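Local coordinates for AmbC (Sorangium cellulosum, PDB 5O15), which acts in ambruticin biosynthesis as a bifunctional dehydratase-cyclase domain, probably dehydrating a polyketide intermediate and then closing an oxygen heterocycle on it, at residues Q219-L222 and R223-G227; S201-A204 and Q205-G208. All coordinates share one frame; numbering follows the deposited sequence. Where two conformers were deposited one is given.

Contact 1 of 2, residues Q219-L222 and R223-G227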
loop_
_atom_site.group_PDB
_atom_site.type_symbol
_atom_site.label_atom_id
_atom_site.label_comp_id
_atom_site.label_asym_id
_atom_site.label_seq_id
_atom_site.Cartn_x
_atom_site.Cartn_y
_atom_site.Cartn_z
ATOM N N GLN A 219 8.860 -2.802 -1.880
ATOM C CA GLN A 219 9.829 -3.644 -2.582
ATOM C C GLN A 219 11.243 -3.107 -2.388
ATOM O O GLN A 219 12.185 -3.880 -2.203
ATOM C CB GLN A 219 9.500 -3.691 -4.072
ATOM C CG GLN A 219 8.194 -4.377 -4.439
ATOM C CD GLN A 219 7.706 -3.937 -5.793
ATOM O OE1 GLN A 219 8.517 -3.683 -6.690
ATOM N NE2 GLN A 219 6.382 -3.807 -5.950
ATOM N N ALA A 220 11.412 -1.782 -2.479
ATOM C CA ALA A 220 12.746 -1.209 -2.333
ATOM C C ALA A 220 13.291 -1.486 -0.945
ATOM O O ALA A 220 14.464 -1.856 -0.787
ATOM C CB ALA A 220 12.687 0.294 -2.605
ATOM N N LEU A 221 12.454 -1.296 0.077
ATOM C CA LEU A 221 12.839 -1.610 1.435
ATOM C C LEU A 221 13.224 -3.079 1.589
ATOM O O LEU A 221 14.253 -3.407 2.186
ATOM C CB LEU A 221 11.676 -1.261 2.347
ATOM C CG LEU A 221 11.853 -1.697 3.788
ATOM C CD1 LEU A 221 13.081 -1.030 4.389
ATOM C CD2 LEU A 221 10.654 -1.338 4.579
ATOM N N LEU A 222 12.409 -3.981 1.067
ATOM C CA LEU A 222 12.698 -5.399 1.218
ATOM C C LEU A 222 13.961 -5.796 0.469
ATOM O O LEU A 222 14.743 -6.610 0.960
ATOM C CB LEU A 222 11.508 -6.225 0.747
ATOM C CG LEU A 222 10.252 -6.129 1.598
ATOM C CD1 LEU A 222 9.091 -6.882 0.959
ATOM C CD2 LEU A 222 10.498 -6.612 3.016
ATOM N N ARG A 223 14.182 -5.254 -0.725
ATOM C CA ARG A 223 15.396 -5.600 -1.440
ATOM C C ARG A 223 16.627 -5.107 -0.707
ATOM O O ARG A 223 17.664 -5.774 -0.709
ATOM C CB ARG A 223 15.346 -5.072 -2.871
ATOM C CG ARG A 223 14.345 -5.848 -3.718
ATOM C CD ARG A 223 14.283 -5.406 -5.159
ATOM N NE ARG A 223 13.334 -6.196 -5.904
ATOM C CZ ARG A 223 13.513 -7.444 -6.320
ATOM N NH1 ARG A 223 14.678 -8.058 -6.208
ATOM N NH2 ARG A 223 12.502 -8.088 -6.870
ATOM N N ALA A 224 16.524 -3.972 -0.043
ATOM C CA ALA A 224 17.627 -3.494 0.772
ATOM C C ALA A 224 17.818 -4.363 2.014
ATOM O O ALA A 224 18.941 -4.723 2.359
ATOM C CB ALA A 224 17.356 -2.034 1.144
ATOM N N GLU A 225 16.738 -4.743 2.678
ATOM C CA GLU A 225 16.828 -5.475 3.947
ATOM C C GLU A 225 17.085 -6.978 3.793
ATOM O O GLU A 225 17.674 -7.582 4.700
ATOM C CB GLU A 225 15.553 -5.276 4.749
ATOM C CG GLU A 225 15.442 -3.877 5.277
ATOM C CD GLU A 225 16.250 -3.693 6.552
ATOM O OE1 GLU A 225 16.242 -4.618 7.392
ATOM O OE2 GLU A 225 16.902 -2.639 6.708
ATOM N N LEU A 226 16.617 -7.603 2.710
ATOM C CA LEU A 226 16.761 -9.040 2.474
ATOM C C LEU A 226 17.901 -9.340 1.512
ATOM O O LEU A 226 18.034 -10.479 1.029
ATOM C CB LEU A 226 15.442 -9.604 1.936
ATOM C CG LEU A 226 14.355 -9.929 2.974
ATOM C CD1 LEU A 226 13.953 -8.736 3.849
ATOM C CD2 LEU A 226 13.128 -10.501 2.288
ATOM N N GLY A 227 18.739 -8.356 1.238
ATOM C CA GLY A 227 19.736 -8.419 0.219
ATOM C C GLY A 227 21.113 -8.747 0.750
ATOM O O GLY A 227 21.282 -9.446 1.759
HETATM O O HOH W 1 11.073 -4.771 -6.988
#

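Contact 2 of 2, residues S201-A204 and Q205-G208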
loop_
_atom_site.group_PDB
_atom_site.type_symbol
_atom_site.label_atom_id
_atom_site.label_comp_id
_atom_site.label_asym_id
_atom_site.label_seq_id
_atom_site.Cartn_x
_atom_site.Cartn_y
_atom_site.Cartn_z
ATOM N N SER A 201 0.990 1.032 -16.051
ATOM C CA SER A 201 1.121 2.468 -15.853
ATOM C C SER A 201 -0.039 3.246 -16.457
ATOM O O SER A 201 -0.334 4.357 -15.996
ATOM C CB SER A 201 2.427 2.936 -16.491
ATOM O OG SER A 201 2.426 2.623 -17.881
ATOM N N GLU A 202 -0.721 2.683 -17.455
ATOM C CA GLU A 202 -1.766 3.438 -18.140
ATOM C C GLU A 202 -2.950 3.757 -17.238
ATOM O O GLU A 202 -3.656 4.740 -17.486
ATOM C CB GLU A 202 -2.230 2.677 -19.381
ATOM C CG GLU A 202 -1.173 2.597 -20.460
ATOM C CD GLU A 202 -1.669 1.875 -21.685
ATOM O OE1 GLU A 202 -0.893 1.732 -22.652
ATOM O OE2 GLU A 202 -2.846 1.456 -21.675
ATOM N N ARG A 203 -3.188 2.955 -16.202
ATOM C CA ARG A 203 -4.283 3.201 -15.276
ATOM C C ARG A 203 -3.877 4.057 -14.087
ATOM O O ARG A 203 -4.733 4.381 -13.265
ATOM C CB ARG A 203 -4.843 1.879 -14.743
ATOM C CG ARG A 203 -5.741 1.121 -15.698
ATOM C CD ARG A 203 -6.452 0.004 -14.958
ATOM N NE ARG A 203 -6.168 -1.319 -15.514
ATOM C CZ ARG A 203 -7.021 -2.050 -16.227
ATOM N NH1 ARG A 203 -8.242 -1.609 -16.498
ATOM N NH2 ARG A 203 -6.647 -3.240 -16.671
ATOM N N ALA A 204 -2.603 4.430 -13.964
ATOM C CA ALA A 204 -2.165 5.142 -12.762
ATOM C C ALA A 204 -3.045 6.350 -12.475
ATOM O O ALA A 204 -3.392 6.616 -11.317
ATOM C CB ALA A 204 -0.713 5.581 -12.920
ATOM N N GLN A 205 -3.422 7.084 -13.517
ATOM C CA GLN A 205 -4.203 8.300 -13.346
ATOM C C GLN A 205 -5.592 8.055 -12.777
ATOM O O GLN A 205 -6.230 9.016 -12.342
ATOM C CB GLN A 205 -4.312 9.017 -14.693
ATOM C CG GLN A 205 -4.863 8.131 -15.809
ATOM C CD GLN A 205 -4.794 8.806 -17.163
ATOM O OE1 GLN A 205 -4.943 10.021 -17.266
ATOM N NE2 GLN A 205 -4.544 8.024 -18.206
ATOM N N ASP A 206 -6.070 6.803 -12.764
ATOM C CA ASP A 206 -7.398 6.485 -12.261
ATOM C C ASP A 206 -7.418 6.303 -10.747
ATOM O O ASP A 206 -8.498 6.326 -10.145
ATOM C CB ASP A 206 -7.914 5.201 -12.926
ATOM C CG ASP A 206 -8.020 5.302 -14.449
ATOM O OD1 ASP A 206 -8.176 6.414 -15.000
ATOM O OD2 ASP A 206 -7.953 4.240 -15.101
ATOM N N PHE A 207 -6.259 6.114 -10.123
ATOM C CA PHE A 207 -6.166 5.847 -8.698
ATOM C C PHE A 207 -5.682 7.096 -7.973
ATOM O O PHE A 207 -5.062 7.978 -8.561
ATOM C CB PHE A 207 -5.187 4.687 -8.433
ATOM C CG PHE A 207 -5.690 3.333 -8.887
ATOM C CD1 PHE A 207 -6.481 2.575 -8.041
ATOM C CD2 PHE A 207 -5.418 2.844 -10.141
ATOM C CE1 PHE A 207 -6.956 1.343 -8.442
ATOM C CE2 PHE A 207 -5.909 1.615 -10.542
ATOM C CZ PHE A 207 -6.670 0.867 -9.686
ATOM N N GLY A 208 -5.942 7.142 -6.672
ATOM C CA GLY A 208 -5.304 8.151 -5.855
ATOM C C GLY A 208 -3.802 7.914 -5.816
ATOM O O GLY A 208 -3.004 8.776 -6.206
HETATM O O HOH W 2 -1.747 6.966 -15.873
#

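Contact 1 of 2, residues Q219-L222 and R223-G227
Gln-219 meets Arg-223 one helical turn later, both through the backbone and through a water. The amide N of Arg-223 donates to Gln-219 O at 2.8 Å, with an N-H...O angle of 162°, and Arg-223 CG lies against the same carbonyl oxygen. Further out, Arg-223 runs extended from CG to NE, its CG anti to the carbonyl carbon (chi1 -71°), and this brings NE within reach of a water shared with Gln-219. That water donates to Gln-219 OE1 at 2.8 Å and accepts from Arg-223 NE at 2.9 Å. OE1 also accepts from Gly-179 N and NE2 bonds to Asp-215, so both ends of the amide are held and its rotation is fixed. The guanidinium makes a salt bridge from NH2 to Asp-170. Ala-220 O accepts from Ala-224 N at 3.0 Å, continuing the i to i+4 series of an alpha-helix. Leu-221 O receives Glu-225 N, and beside that bond the two side chains lie alongside, pointing the same way, with Leu-221 CD1 3.8 Å from Glu-225 CG. Beyond CG, Glu-225 bends at chi2 (-82°) and its carboxylate leads away. Leu-222 O accepts the fourth such bond, from Leu-226 N at 2.7 Å. Leu-222 CD2 lies 4.1 Å from Leu-226 CD1, the two side chains side by side where Leu-226 leaves helical backbone angles. Residues 219-225 form the C-terminal end of helix 211-225, and Leu-226 and Gly-227 lead out of it. Ala-220 and Ala-224 face strands 180-186 and 189-195, with Ala-220 on Val-180 and Ala-192; Leu-221, Leu-222 and Glu-225 touch Leu-270 of strand 269-277, while Arg-223 and Leu-226 pack on Val-166 in a loop.

Contact 2 of 2, residues S201-A204 and Q205-G208
Asp-206 folds back on Arg-203, its N donating to Arg-203 O at 2.8 Å from above the carbonyl plane, 45° out of it. Alongside this bond the aliphatic CG of Arg-203 comes up to the carboxylate, 3.9 Å from Asp-206 OD2, while the guanidinium stays apart from it in the conformer described; Arg-203 was modelled in two positions, so the course of its outer chain is uncertain. Arg-203 O also lies at the edge of the Phe-207 ring, near its plane and 3.5 Å from Phe-207 CD2. Gln-205 also reaches back along the chain: with CG between its backbone N and carbonyl carbon (chi1 54°), the extended side chain brings Gln-205 NE2 to Glu-202 O in a weak, nearly straight hydrogen bond of 3.5 Å. A water accepts from Gln-205 N and donates to Ser-201 O, bridging the turn. Phe-207 is buried, edge-to-face with Trp-21 and meeting the ring of His-210. The i to i+3 bonds Ala-204 N to Ser-201 O, Asp-206 N to Arg-203 O and Phe-207 N to Ala-204 O, the last 3.1 Å long, are the signature of a 3-10 helix, here ending in the connection between strand 189-195 and helix 211-225 of the double hotdog fold.

In the fold
Following the chain from the N terminus, strand 189-195 leads into the connection that holds contact 2, and helix 211-225 then carries contact 1 at its far end. Each is local, its bonds spanning three or four residues, and they stand in series: residues 201-208 are complete before 219-227 begin, with neither nesting nor crossing. Their centres lie 25 Å apart and their nearest atoms about 12 Å, so they do not touch. Contact 2 faces the N-terminal part of the chain, through Trp-21, His-45 and Glu-66 of helix 61-75. Contact 1 joins the helix end to strands 180-186, 189-195 and 269-277. Both belong to the same hotdog-type half of the protein.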